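Local structure of myosin-I heavy chain (Dictyostelium discoideum, 5EJY) at residues 2-7 / 149-154; 189-194 / 217-222; 288-293 / 315-320; 325-330 / 426-431. The protein is an actin-based class VII myosin motor involved in early phagocytosis and adhesion, represented here by the MyTH4-FERM MF1 part of its tail. All coordinates share one frame; numbering follows the deposited sequence.

Contact 1 (2-7 / 149-154); sequences LPQILN and YLKTTI
Lys151 reaches out from its helix to Gln4 and Leu6, and its ammonium group ties the N-terminal segment to the helix through two oxygens. The tight side of the contact is the one at NZ. Leu6 O receives Lys151 NZ at 3.0 Å almost head-on, with a C=O...N angle of 164°. Gln4 OE1 takes a second bond of 2.9 Å, with Lys151 NZ lying 54° out of the amide plane, above the group. A bend at the third torsion of Lys151 (chi3 79°) turns the end of an otherwise stretched chain towards these oxygens, and CD passes 3.5 Å from Leu6 O on the way. The setting is the helical bundle of the MyTH4 domain: helix 143-155 supplies the lysine, and residues 2-7 run over the bundle before the chain enters helix 16-23. A salt bridge to Asp8 adds an anion to the two neutral acceptors at NZ, while Gln4 OE1 is also held by Tyr171 OH of helix 161-180. Leu6 is buried against Lys144 and Ala148. The looser side begins at exposed Gln4, whose chain bends at chi2 to bring its amide inward, and continues through exposed Pro3 towards solvent.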
loop_
_atom_site.group_PDB
_atom_site.type_symbol
_atom_site.label_atom_id
_atom_site.label_comp_id
_atom_site.label_asym_id
_atom_site.label_seq_id
_atom_site.Cartn_x
_atom_site.Cartn_y
_atom_site.Cartn_z
ATOM N N LEU A 2 -20.159 -8.489 6.693
ATOM C CA LEU A 2 -19.932 -8.984 5.337
ATOM C C LEU A 2 -20.912 -10.091 4.944
ATOM O O LEU A 2 -21.279 -10.917 5.769
ATOM C CB LEU A 2 -18.496 -9.487 5.187
ATOM C CG LEU A 2 -17.392 -8.449 5.387
ATOM C CD1 LEU A 2 -16.023 -9.073 5.114
ATOM C CD2 LEU A 2 -17.632 -7.260 4.462
ATOM N N PRO A 3 -21.318 -10.113 3.669
ATOM C CA PRO A 3 -22.196 -11.154 3.125
ATOM C C PRO A 3 -21.563 -12.540 3.216
ATOM O O PRO A 3 -20.373 -12.703 2.937
ATOM C CB PRO A 3 -22.356 -10.742 1.655
ATOM C CG PRO A 3 -21.195 -9.860 1.368
ATOM C CD PRO A 3 -20.930 -9.130 2.647
ATOM N N GLN A 4 -22.353 -13.532 3.614
ATOM C CA GLN A 4 -21.872 -14.898 3.690
ATOM C C GLN A 4 -21.445 -15.383 2.310
ATOM O O GLN A 4 -22.004 -14.975 1.291
ATOM C CB GLN A 4 -22.961 -15.815 4.255
ATOM C CG GLN A 4 -23.344 -15.496 5.683
ATOM C CD GLN A 4 -22.224 -15.779 6.655
ATOM O OE1 GLN A 4 -21.527 -16.786 6.535
ATOM N NE2 GLN A 4 -22.036 -14.890 7.621
ATOM N N ILE A 5 -20.437 -16.244 2.281
ATOM C CA ILE A 5 -20.040 -16.894 1.042
ATOM C C ILE A 5 -21.053 -18.010 0.795
ATOM O O ILE A 5 -21.372 -18.345 -0.347
ATOM C CB ILE A 5 -18.622 -17.490 1.157
ATOM C CG1 ILE A 5 -17.596 -16.378 1.408
ATOM C CG2 ILE A 5 -18.256 -18.248 -0.107
ATOM C CD1 ILE A 5 -16.375 -16.846 2.177
ATOM N N LEU A 6 -21.554 -18.560 1.895
ATOM C CA LEU A 6 -22.515 -19.655 1.864
ATOM C C LEU A 6 -23.428 -19.563 3.079
ATOM O O LEU A 6 -22.952 -19.396 4.204
ATOM C CB LEU A 6 -21.773 -20.991 1.904
ATOM C CG LEU A 6 -22.597 -22.210 1.502
ATOM C CD1 LEU A 6 -23.030 -22.039 0.060
ATOM C CD2 LEU A 6 -21.786 -23.469 1.667
ATOM N N ASN A 7 -24.734 -19.676 2.862
ATOM C CA ASN A 7 -25.684 -19.734 3.978
ATOM C C ASN A 7 -25.584 -21.038 4.772
ATOM O O ASN A 7 -25.238 -22.083 4.217
ATOM C CB ASN A 7 -27.114 -19.562 3.468
ATOM C CG ASN A 7 -27.335 -18.224 2.806
ATOM O OD1 ASN A 7 -26.829 -17.196 3.266
ATOM N ND2 ASN A 7 -28.089 -18.226 1.711
ATOM N N TYR A 149 -17.076 -26.565 4.133
ATOM C CA TYR A 149 -16.097 -27.225 4.976
ATOM C C TYR A 149 -15.648 -26.318 6.129
ATOM O O TYR A 149 -15.516 -26.770 7.269
ATOM C CB TYR A 149 -14.900 -27.668 4.130
ATOM C CG TYR A 149 -13.876 -28.454 4.900
ATOM C CD1 TYR A 149 -14.165 -29.734 5.364
ATOM C CD2 TYR A 149 -12.622 -27.932 5.157
ATOM C CE1 TYR A 149 -13.231 -30.466 6.064
ATOM C CE2 TYR A 149 -11.677 -28.648 5.856
ATOM C CZ TYR A 149 -11.995 -29.925 6.311
ATOM O OH TYR A 149 -11.079 -30.658 7.015
ATOM N N LEU A 150 -15.420 -25.040 5.824
ATOM C CA LEU A 150 -15.034 -24.060 6.841
ATOM C C LEU A 150 -16.124 -23.904 7.909
ATOM O O LEU A 150 -15.854 -23.951 9.094
ATOM C CB LEU A 150 -14.778 -22.688 6.191
ATOM C CG LEU A 150 -13.507 -22.539 5.348
ATOM C CD1 LEU A 150 -13.415 -21.132 4.764
ATOM C CD2 LEU A 150 -12.294 -22.842 6.202
ATOM N N LYS A 151 -17.349 -23.670 7.467
ATOM C CA LYS A 151 -18.428 -23.376 8.403
ATOM C C LYS A 151 -18.720 -24.589 9.279
ATOM O O LYS A 151 -18.917 -24.462 10.493
ATOM C CB LYS A 151 -19.679 -22.918 7.653
ATOM C CG LYS A 151 -19.460 -21.683 6.812
ATOM C CD LYS A 151 -20.761 -21.004 6.423
ATOM C CE LYS A 151 -21.309 -20.163 7.571
ATOM N NZ LYS A 151 -22.520 -19.397 7.144
ATOM N N THR A 152 -18.729 -25.771 8.673
ATOM C CA THR A 152 -18.900 -26.994 9.457
ATOM C C THR A 152 -17.820 -27.076 10.524
ATOM O O THR A 152 -18.081 -27.434 11.678
ATOM C CB THR A 152 -18.837 -28.256 8.579
ATOM O OG1 THR A 152 -19.927 -28.244 7.649
ATOM C CG2 THR A 152 -18.923 -29.510 9.442
ATOM N N THR A 153 -16.595 -26.737 10.146
ATOM C CA THR A 153 -15.492 -26.791 11.098
ATOM C C THR A 153 -15.689 -25.780 12.229
ATOM O O THR A 153 -15.424 -26.077 13.399
ATOM C CB THR A 153 -14.158 -26.514 10.410
ATOM O OG1 THR A 153 -13.908 -27.531 9.430
ATOM C CG2 THR A 153 -13.036 -26.501 11.425
ATOM N N ILE A 154 -16.154 -24.587 11.870
ATOM C CA ILE A 154 -16.374 -23.522 12.842
ATOM C C ILE A 154 -17.543 -23.841 13.789
ATOM O O ILE A 154 -17.509 -23.518 14.976
ATOM C CB ILE A 154 -16.672 -22.183 12.138
ATOM C CG1 ILE A 154 -15.444 -21.696 11.341
ATOM C CG2 ILE A 154 -17.094 -21.135 13.165
ATOM C CD1 ILE A 154 -15.782 -20.649 10.274
#

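Contact 2 (189-194 / 217-222); sequences VTELES and IDSATT
The backbones of Glu191 and Ser219 come no nearer than 7.5 Å between CA atoms, a helix facing the type I turn that runs from Asp218 to Thr221. Two side chains bridge that gap. Glu191 has CG anti to its own nitrogen (chi1 180°) and stays extended beyond it, which carries the carboxylate straight out from the helix to the turn. There Ser219 OG donates to Glu191 OE2 over 2.7 Å. The hydroxyl arrives on the anti side of the carboxylate, 18° out of its plane, and Ser219 CB follows to 3.1 Å from Glu191 OE2. Behind this point the turn is braced from within: Asp218 N gives a nearly straight bond of 3.0 Å to Thr221 OG1, and Ala220 N makes a weak one to Asp218 OD1. Asp218 also forms a salt bridge with Arg176, and Thr222 caps the helix that follows. The contact thus joins the last helix of the MyTH4 part, 189-196, to the ubiquitin-like first lobe of the FERM part, at the connection between strand 212-217 and helix 223-233. Glu191 OE2 is shared between the serine and Arg183, with which it forms a salt bridge. A buried carboxylate oxygen that accepts a hydroxyl and faces a guanidinium is probably stabilised in its ionised form, making this a polar, charge-compensated junction between the two domains.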
loop_
_atom_site.group_PDB
_atom_site.type_symbol
_atom_site.label_atom_id
_atom_site.label_comp_id
_atom_site.label_asym_id
_atom_site.label_seq_id
_atom_site.Cartn_x
_atom_site.Cartn_y
_atom_site.Cartn_z
ATOM N N VAL A 189 7.110 -12.574 4.962
ATOM C CA VAL A 189 7.253 -13.295 6.227
ATOM C C VAL A 189 6.535 -12.605 7.394
ATOM O O VAL A 189 5.945 -13.261 8.251
ATOM C CB VAL A 189 8.733 -13.506 6.601
ATOM C CG1 VAL A 189 8.843 -14.080 8.022
ATOM C CG2 VAL A 189 9.400 -14.418 5.593
ATOM N N THR A 190 6.584 -11.281 7.438
ATOM C CA THR A 190 5.935 -10.566 8.534
ATOM C C THR A 190 4.427 -10.806 8.533
ATOM O O THR A 190 3.809 -10.989 9.586
ATOM C CB THR A 190 6.204 -9.061 8.474
ATOM O OG1 THR A 190 7.613 -8.841 8.428
ATOM C CG2 THR A 190 5.642 -8.386 9.712
ATOM N N GLU A 191 3.831 -10.803 7.348
ATOM C CA GLU A 191 2.400 -11.053 7.243
ATOM C C GLU A 191 2.052 -12.499 7.612
ATOM O O GLU A 191 1.075 -12.749 8.324
ATOM C CB GLU A 191 1.907 -10.711 5.828
ATOM C CG GLU A 191 0.410 -10.945 5.616
ATOM C CD GLU A 191 -0.018 -10.726 4.169
ATOM O OE1 GLU A 191 0.793 -10.211 3.354
ATOM O OE2 GLU A 191 -1.173 -11.057 3.838
ATOM N N LEU A 192 2.846 -13.449 7.127
ATOM C CA LEU A 192 2.606 -14.862 7.429
ATOM C C LEU A 192 2.674 -15.138 8.924
ATOM O O LEU A 192 1.898 -15.935 9.452
ATOM C CB LEU A 192 3.601 -15.765 6.680
ATOM C CG LEU A 192 3.425 -15.837 5.160
ATOM C CD1 LEU A 192 4.609 -16.524 4.525
ATOM C CD2 LEU A 192 2.132 -16.572 4.813
ATOM N N GLU A 193 3.604 -14.479 9.607
ATOM C CA GLU A 193 3.704 -14.612 11.064
ATOM C C GLU A 193 2.412 -14.202 11.762
ATOM O O GLU A 193 1.919 -14.914 12.636
ATOM C CB GLU A 193 4.913 -13.833 11.595
ATOM C CG GLU A 193 6.233 -14.471 11.186
ATOM C CD GLU A 193 7.455 -13.652 11.565
ATOM O OE1 GLU A 193 7.392 -12.402 11.503
ATOM O OE2 GLU A 193 8.488 -14.266 11.916
ATOM N N SER A 194 1.854 -13.064 11.365
ATOM C CA SER A 194 0.560 -12.614 11.878
ATOM C C SER A 194 -0.584 -13.570 11.534
ATOM O O SER A 194 -1.399 -13.916 12.392
ATOM C CB SER A 194 0.230 -11.218 11.338
ATOM O OG SER A 194 1.133 -10.254 11.849
ATOM N N ILE A 217 -3.916 -3.961 10.633
ATOM C CA ILE A 217 -4.616 -4.290 9.397
ATOM C C ILE A 217 -4.670 -5.795 9.141
ATOM O O ILE A 217 -4.061 -6.594 9.872
ATOM C CB ILE A 217 -3.950 -3.594 8.157
ATOM C CG1 ILE A 217 -2.553 -4.155 7.883
ATOM C CG2 ILE A 217 -3.850 -2.079 8.372
ATOM C CD1 ILE A 217 -1.905 -3.565 6.596
ATOM N N ASP A 218 -5.403 -6.182 8.101
ATOM C CA ASP A 218 -5.370 -7.568 7.654
ATOM C C ASP A 218 -4.903 -7.684 6.214
ATOM O O ASP A 218 -4.602 -6.663 5.556
ATOM C CB ASP A 218 -6.690 -8.329 7.943
ATOM C CG ASP A 218 -7.859 -7.895 7.064
ATOM O OD1 ASP A 218 -7.667 -7.252 6.012
ATOM O OD2 ASP A 218 -9.014 -8.225 7.433
ATOM N N SER A 219 -4.801 -8.920 5.727
ATOM C CA SER A 219 -4.246 -9.151 4.388
ATOM C C SER A 219 -4.992 -8.414 3.281
ATOM O O SER A 219 -4.402 -8.079 2.246
ATOM C CB SER A 219 -4.259 -10.653 4.075
ATOM O OG SER A 219 -3.514 -11.350 5.060
ATOM N N ALA A 220 -6.285 -8.183 3.485
ATOM C CA ALA A 220 -7.140 -7.577 2.452
ATOM C C ALA A 220 -7.285 -6.063 2.586
ATOM O O ALA A 220 -7.977 -5.438 1.785
ATOM C CB ALA A 220 -8.514 -8.218 2.467
ATOM N N THR A 221 -6.627 -5.471 3.577
ATOM C CA THR A 221 -6.787 -4.042 3.855
ATOM C C THR A 221 -6.261 -3.172 2.713
ATOM O O THR A 221 -5.119 -3.324 2.280
ATOM C CB THR A 221 -6.104 -3.641 5.176
ATOM O OG1 THR A 221 -6.796 -4.271 6.262
ATOM C CG2 THR A 221 -6.154 -2.109 5.372
ATOM N N THR A 222 -7.105 -2.277 2.214
ATOM C CA THR A 222 -6.722 -1.445 1.079
ATOM C C THR A 222 -6.141 -0.108 1.498
ATOM O O THR A 222 -6.226 0.285 2.656
ATOM C CB THR A 222 -7.923 -1.163 0.170
ATOM O OG1 THR A 222 -8.927 -0.492 0.936
ATOM C CG2 THR A 222 -8.483 -2.476 -0.385
#

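Contact 3 (288-293 / 315-320); sequences VFKKKL and YHQLFN
Gln317 presents its side-chain amide to the backbone of Lys291 and is the residue on which this helix-to-strand contact turns. Along the helix, Tyr315 comes first and packs away from the strand, on Val398 and Glu402 of helix 390-402, while His316 lies against Thr208 and Asp209. Gln317 follows and points straight at the strand: CG is anti to the backbone N (chi1 166°), the chain stays extended, and Lys291 O lies near the plane of the amide. Gln317 OE1 accepts from Lys291 N at 2.8 Å, and Gln317 NE2 donates to Lys291 O at 2.9 Å. Both bonds lie in the carbonyl plane of their acceptor, on a lone pair, with N-H...O angles of 162° and 164°. Gripped at both ends, the amide can hardly rotate, and the orientation of its oxygen and nitrogen is fixed by the partners. In effect the glutamine imitates a neighbouring strand. Strand 285-291 is the central strand of the ubiquitin-like first FERM lobe, and Phe289 pairs there with Thr206 of strand 201-207; at Lys291 a side chain from helix 304-322, in the central lobe, takes up the backbone groups instead. Lys290 adds a lid: its chain crosses that of Gln317 at about a right angle and bends at chi3, which brings Lys290 CE to 3.8 Å from Gln317 CD, while NZ goes on to a salt bridge with Glu255. Past Gln317 the side chains again leave the strand, Leu318 packing on Leu401 and Ala407, and the Phe319 ring meeting that of Phe323.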
loop_
_atom_site.group_PDB
_atom_site.type_symbol
_atom_site.label_atom_id
_atom_site.label_comp_id
_atom_site.label_asym_id
_atom_site.label_seq_id
_atom_site.Cartn_x
_atom_site.Cartn_y
_atom_site.Cartn_z
ATOM N N VAL A 288 3.888 6.693 4.055
ATOM C CA VAL A 288 3.688 8.082 4.449
ATOM C C VAL A 288 2.255 8.523 4.161
ATOM O O VAL A 288 1.708 8.237 3.087
ATOM C CB VAL A 288 4.663 9.022 3.700
ATOM C CG1 VAL A 288 4.555 10.437 4.250
ATOM C CG2 VAL A 288 6.099 8.509 3.827
ATOM N N PHE A 289 1.662 9.215 5.132
ATOM C CA PHE A 289 0.293 9.735 5.041
ATOM C C PHE A 289 0.369 11.201 4.584
ATOM O O PHE A 289 0.786 12.062 5.358
ATOM C CB PHE A 289 -0.339 9.622 6.438
ATOM C CG PHE A 289 -1.811 9.965 6.513
ATOM C CD1 PHE A 289 -2.728 9.439 5.617
ATOM C CD2 PHE A 289 -2.279 10.770 7.542
ATOM C CE1 PHE A 289 -4.099 9.734 5.730
ATOM C CE2 PHE A 289 -3.650 11.063 7.673
ATOM C CZ PHE A 289 -4.553 10.548 6.765
ATOM N N LYS A 290 0.000 11.477 3.328
ATOM C CA LYS A 290 0.181 12.804 2.733
ATOM C C LYS A 290 -1.091 13.276 2.067
ATOM O O LYS A 290 -1.937 12.464 1.708
ATOM C CB LYS A 290 1.225 12.751 1.597
ATOM C CG LYS A 290 2.642 12.454 1.987
ATOM C CD LYS A 290 3.516 12.657 0.746
ATOM C CE LYS A 290 2.973 13.832 -0.087
ATOM N NZ LYS A 290 3.721 14.117 -1.363
ATOM N N LYS A 291 -1.171 14.577 1.785
ATOM C CA LYS A 291 -2.335 15.098 1.083
ATOM C C LYS A 291 -2.123 15.022 -0.415
ATOM O O LYS A 291 -1.189 15.629 -0.947
ATOM C CB LYS A 291 -2.655 16.538 1.485
ATOM C CG LYS A 291 -3.979 17.014 0.898
ATOM C CD LYS A 291 -4.441 18.327 1.519
ATOM C CE LYS A 291 -5.781 18.744 0.945
ATOM N NZ LYS A 291 -6.384 19.877 1.701
ATOM N N LYS A 292 -3.001 14.283 -1.084
ATOM C CA LYS A 292 -2.861 14.044 -2.521
ATOM C C LYS A 292 -3.746 14.982 -3.338
ATOM O O LYS A 292 -3.330 15.524 -4.375
ATOM C CB LYS A 292 -3.249 12.593 -2.842
ATOM C CG LYS A 292 -3.158 12.217 -4.340
ATOM C CD LYS A 292 -3.482 10.725 -4.525
ATOM C CE LYS A 292 -3.465 10.310 -6.000
ATOM N NZ LYS A 292 -3.825 8.857 -6.091
ATOM N N LEU A 293 -4.982 15.147 -2.880
ATOM C CA LEU A 293 -6.009 15.827 -3.674
ATOM C C LEU A 293 -6.487 17.088 -2.969
ATOM O O LEU A 293 -6.698 17.087 -1.755
ATOM C CB LEU A 293 -7.185 14.879 -3.920
ATOM C CG LEU A 293 -6.854 13.677 -4.812
ATOM C CD1 LEU A 293 -7.813 12.527 -4.577
ATOM C CD2 LEU A 293 -6.862 14.102 -6.277
ATOM N N TYR A 315 0.670 21.933 5.824
ATOM C CA TYR A 315 1.736 22.938 5.890
ATOM C C TYR A 315 3.109 22.289 5.995
ATOM O O TYR A 315 4.067 22.766 5.398
ATOM C CB TYR A 315 1.553 23.907 7.065
ATOM C CG TYR A 315 0.249 24.659 7.068
ATOM C CD1 TYR A 315 -0.387 24.996 5.888
ATOM C CD2 TYR A 315 -0.363 25.014 8.273
ATOM C CE1 TYR A 315 -1.593 25.681 5.900
ATOM C CE2 TYR A 315 -1.557 25.700 8.292
ATOM C CZ TYR A 315 -2.169 26.030 7.106
ATOM O OH TYR A 315 -3.367 26.710 7.133
ATOM N N HIS A 316 3.217 21.209 6.764
ATOM C CA HIS A 316 4.494 20.504 6.878
ATOM C C HIS A 316 4.916 19.935 5.532
ATOM O O HIS A 316 6.092 19.969 5.171
ATOM C CB HIS A 316 4.406 19.362 7.896
ATOM C CG HIS A 316 4.209 19.823 9.304
ATOM N ND1 HIS A 316 2.979 19.816 9.924
ATOM C CD2 HIS A 316 5.085 20.311 10.211
ATOM C CE1 HIS A 316 3.105 20.275 11.155
ATOM N NE2 HIS A 316 4.374 20.578 11.356
ATOM N N GLN A 317 3.943 19.385 4.815
ATOM C CA GLN A 317 4.176 18.805 3.488
ATOM C C GLN A 317 4.637 19.862 2.484
ATOM O O GLN A 317 5.620 19.667 1.778
ATOM C CB GLN A 317 2.889 18.146 2.997
ATOM C CG GLN A 317 2.845 17.788 1.522
ATOM C CD GLN A 317 1.546 17.089 1.155
ATOM O OE1 GLN A 317 0.964 16.391 1.981
ATOM N NE2 GLN A 317 1.069 17.302 -0.068
ATOM N N LEU A 318 3.905 20.965 2.416
ATOM C CA LEU A 318 4.239 22.055 1.497
ATOM C C LEU A 318 5.601 22.664 1.806
ATOM O O LEU A 318 6.396 22.916 0.901
ATOM C CB LEU A 318 3.158 23.125 1.543
ATOM C CG LEU A 318 3.341 24.351 0.641
ATOM C CD1 LEU A 318 3.569 23.953 -0.821
ATOM C CD2 LEU A 318 2.108 25.215 0.777
ATOM N N PHE A 319 5.869 22.909 3.085
ATOM C CA PHE A 319 7.168 23.410 3.508
ATOM C C PHE A 319 8.265 22.498 2.988
ATOM O O PHE A 319 9.245 22.957 2.401
ATOM C CB PHE A 319 7.235 23.468 5.037
ATOM C CG PHE A 319 8.546 23.981 5.576
ATOM C CD1 PHE A 319 8.649 25.280 6.057
ATOM C CD2 PHE A 319 9.664 23.161 5.618
ATOM C CE1 PHE A 319 9.845 25.750 6.568
ATOM C CE2 PHE A 319 10.868 23.623 6.120
ATOM C CZ PHE A 319 10.960 24.924 6.595
ATOM N N ASN A 320 8.102 21.195 3.207
ATOM C CA ASN A 320 9.097 20.232 2.750
ATOM C C ASN A 320 9.228 20.189 1.231
ATOM O O ASN A 320 10.331 20.048 0.705
ATOM C CB ASN A 320 8.800 18.836 3.296
ATOM C CG ASN A 320 8.973 18.761 4.797
ATOM O OD1 ASN A 320 9.767 19.506 5.374
ATOM N ND2 ASN A 320 8.231 17.861 5.440
#

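Contact 4 (325-330 / 426-431); sequences SNYCKD and NFVLAL
Val428 meets Asn326 and Tyr327 with the two methyl groups of a branched side chain, and no hydrogen bond joins the segments. From CA, the bond to CB already points at the loop, and the fork at CB divides the work. Val428 CG1, anti to the backbone N (chi1 164°), makes the lighter contact, 4.2 Å from Tyr327 CD1. CG2 does most of the touching. Val428 CG2 lies 3.7 Å from Tyr327 CD1, at the edge of the ring and near its plane, so the aromatic face is not what the valine uses. Val428 CG2 also comes within 3.3 Å of Asn326 O, a close van der Waals approach to a backbone carbonyl. The two side chains cross at about a right angle, the tyrosine laying its CD1 edge across the methyl groups. The loop has its own internal tie: Lys329 NZ donates to Ser325 O at 2.7 Å. Asp330 then ends the loop by capping the next helix through Tyr333 N. Residues 325-330 connect helix 304-322 with helix 331-346 in the helical central FERM lobe, whereas Val428 lies on strand 426-432, between strands 410-415 and 435-440 in an antiparallel sheet of the third lobe, PH/PTB-like in this family; the contact joins these two lobes. Tyr327 spreads further along that sheet, onto Leu411 and Val413, and Phe427 and Leu429 turn to the other side of the sheet, where Leu429 packs on helix 484-499.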
loop_
_atom_site.group_PDB
_atom_site.type_symbol
_atom_site.label_atom_id
_atom_site.label_comp_id
_atom_site.label_asym_id
_atom_site.label_seq_id
_atom_site.Cartn_x
_atom_site.Cartn_y
_atom_site.Cartn_z
ATOM N N SER A 325 14.470 20.947 -4.453
ATOM C CA SER A 325 14.910 21.713 -5.629
ATOM C C SER A 325 14.083 21.429 -6.895
ATOM O O SER A 325 14.023 22.264 -7.796
ATOM C CB SER A 325 16.414 21.531 -5.902
ATOM O OG SER A 325 16.739 20.175 -6.146
ATOM N N ASN A 326 13.436 20.268 -6.959
ATOM C CA ASN A 326 12.576 19.956 -8.105
ATOM C C ASN A 326 11.349 20.846 -8.158
ATOM O O ASN A 326 10.709 20.962 -9.201
ATOM C CB ASN A 326 12.118 18.492 -8.075
ATOM C CG ASN A 326 13.218 17.524 -8.444
ATOM O OD1 ASN A 326 14.087 17.834 -9.258
ATOM N ND2 ASN A 326 13.183 16.338 -7.852
ATOM N N TYR A 327 11.009 21.456 -7.021
ATOM C CA TYR A 327 9.816 22.290 -6.922
ATOM C C TYR A 327 10.145 23.771 -6.709
ATOM O O TYR A 327 9.403 24.645 -7.145
ATOM C CB TYR A 327 8.928 21.804 -5.762
ATOM C CG TYR A 327 8.308 20.435 -5.969
ATOM C CD1 TYR A 327 7.671 20.109 -7.159
ATOM C CD2 TYR A 327 8.351 19.468 -4.959
ATOM C CE1 TYR A 327 7.085 18.853 -7.343
ATOM C CE2 TYR A 327 7.777 18.213 -5.137
ATOM C CZ TYR A 327 7.146 17.914 -6.329
ATOM O OH TYR A 327 6.577 16.678 -6.508
ATOM N N CYS A 328 11.245 24.046 -6.019
ATOM C CA CYS A 328 11.603 25.421 -5.671
ATOM C C CYS A 328 13.116 25.604 -5.622
ATOM O O CYS A 328 13.822 24.819 -4.986
ATOM C CB CYS A 328 10.985 25.799 -4.317
ATOM S SG CYS A 328 11.388 27.470 -3.721
ATOM N N LYS A 329 13.614 26.641 -6.293
ATOM C CA LYS A 329 15.046 26.914 -6.313
ATOM C C LYS A 329 15.357 28.300 -5.728
ATOM O O LYS A 329 16.508 28.742 -5.715
ATOM C CB LYS A 329 15.593 26.799 -7.743
ATOM C CG LYS A 329 15.269 25.476 -8.448
ATOM C CD LYS A 329 15.870 25.409 -9.852
ATOM C CE LYS A 329 15.401 24.173 -10.617
ATOM N NZ LYS A 329 15.682 22.897 -9.883
ATOM N N ASP A 330 14.322 28.979 -5.244
ATOM C CA ASP A 330 14.460 30.335 -4.725
ATOM C C ASP A 330 14.998 30.342 -3.291
ATOM O O ASP A 330 14.253 30.099 -2.333
ATOM C CB ASP A 330 13.110 31.048 -4.790
ATOM C CG ASP A 330 13.165 32.454 -4.230
ATOM O OD1 ASP A 330 14.131 32.780 -3.512
ATOM O OD2 ASP A 330 12.229 33.233 -4.497
ATOM N N ASN A 426 12.593 20.445 -18.119
ATOM C CA ASN A 426 12.174 20.075 -16.778
ATOM C C ASN A 426 11.110 21.037 -16.294
ATOM O O ASN A 426 11.295 22.252 -16.326
ATOM C CB ASN A 426 13.365 20.061 -15.818
ATOM C CG ASN A 426 14.484 19.160 -16.296
ATOM O OD1 ASN A 426 14.484 17.953 -16.041
ATOM N ND2 ASN A 426 15.446 19.743 -16.998
ATOM N N PHE A 427 9.979 20.493 -15.861
ATOM C CA PHE A 427 8.897 21.328 -15.383
ATOM C C PHE A 427 8.128 20.579 -14.289
ATOM O O PHE A 427 8.431 19.425 -13.976
ATOM C CB PHE A 427 7.961 21.695 -16.537
ATOM C CG PHE A 427 7.386 20.500 -17.260
ATOM C CD1 PHE A 427 8.124 19.839 -18.230
ATOM C CD2 PHE A 427 6.113 20.035 -16.964
ATOM C CE1 PHE A 427 7.602 18.735 -18.896
ATOM C CE2 PHE A 427 5.580 18.933 -17.616
ATOM C CZ PHE A 427 6.328 18.277 -18.590
ATOM N N VAL A 428 7.141 21.251 -13.723
ATOM C CA VAL A 428 6.305 20.655 -12.682
ATOM C C VAL A 428 4.887 20.708 -13.217
ATOM O O VAL A 428 4.486 21.702 -13.830
ATOM C CB VAL A 428 6.412 21.461 -11.376
ATOM C CG1 VAL A 428 5.274 21.109 -10.405
ATOM C CG2 VAL A 428 7.777 21.242 -10.718
ATOM N N LEU A 429 4.141 19.627 -13.057
ATOM C CA LEU A 429 2.702 19.709 -13.254
ATOM C C LEU A 429 2.076 19.961 -11.891
ATOM O O LEU A 429 2.275 19.189 -10.948
ATOM C CB LEU A 429 2.141 18.440 -13.887
ATOM C CG LEU A 429 2.546 18.211 -15.345
ATOM C CD1 LEU A 429 1.852 16.988 -15.936
ATOM C CD2 LEU A 429 2.218 19.460 -16.176
ATOM N N ALA A 430 1.357 21.068 -11.777
ATOM C CA ALA A 430 0.662 21.398 -10.543
ATOM C C ALA A 430 -0.829 21.282 -10.818
ATOM O O ALA A 430 -1.396 22.107 -11.539
ATOM C CB ALA A 430 1.032 22.811 -10.098
ATOM N N LEU A 431 -1.463 20.236 -10.285
ATOM C CA LEU A 431 -2.875 19.991 -10.577
ATOM C C LEU A 431 -3.793 20.443 -9.435
ATOM O O LEU A 431 -3.540 20.166 -8.257
ATOM C CB LEU A 431 -3.140 18.516 -10.924
ATOM C CG LEU A 431 -2.491 17.942 -12.193
ATOM C CD1 LEU A 431 -1.018 17.683 -11.943
ATOM C CD2 LEU A 431 -3.191 16.670 -12.639
#

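Contact 2 is the buried one of the four, and its centre lies about 12 Å from that of the chain; contacts 1, 3 and 4 are only partly buried. Contact 1 lays the N-terminal segment on the MyTH4 bundle, contact 2 joins MyTH4 to FERM, contact 3 joins the first FERM lobe to the central one, and contact 4 the central lobe to the third. The last two are neighbours, centres about 15 Å apart: helix 304-322 serves contact 3, and the loop after it contact 4. Chemistry changes with place, from a lysine shared between neutral oxygens and an aspartate, through a shared carboxylate and a paired amide, to apolar packing. Contacts 1 and 4, centres about 54 Å apart, lie on opposite sides of the chain's centre.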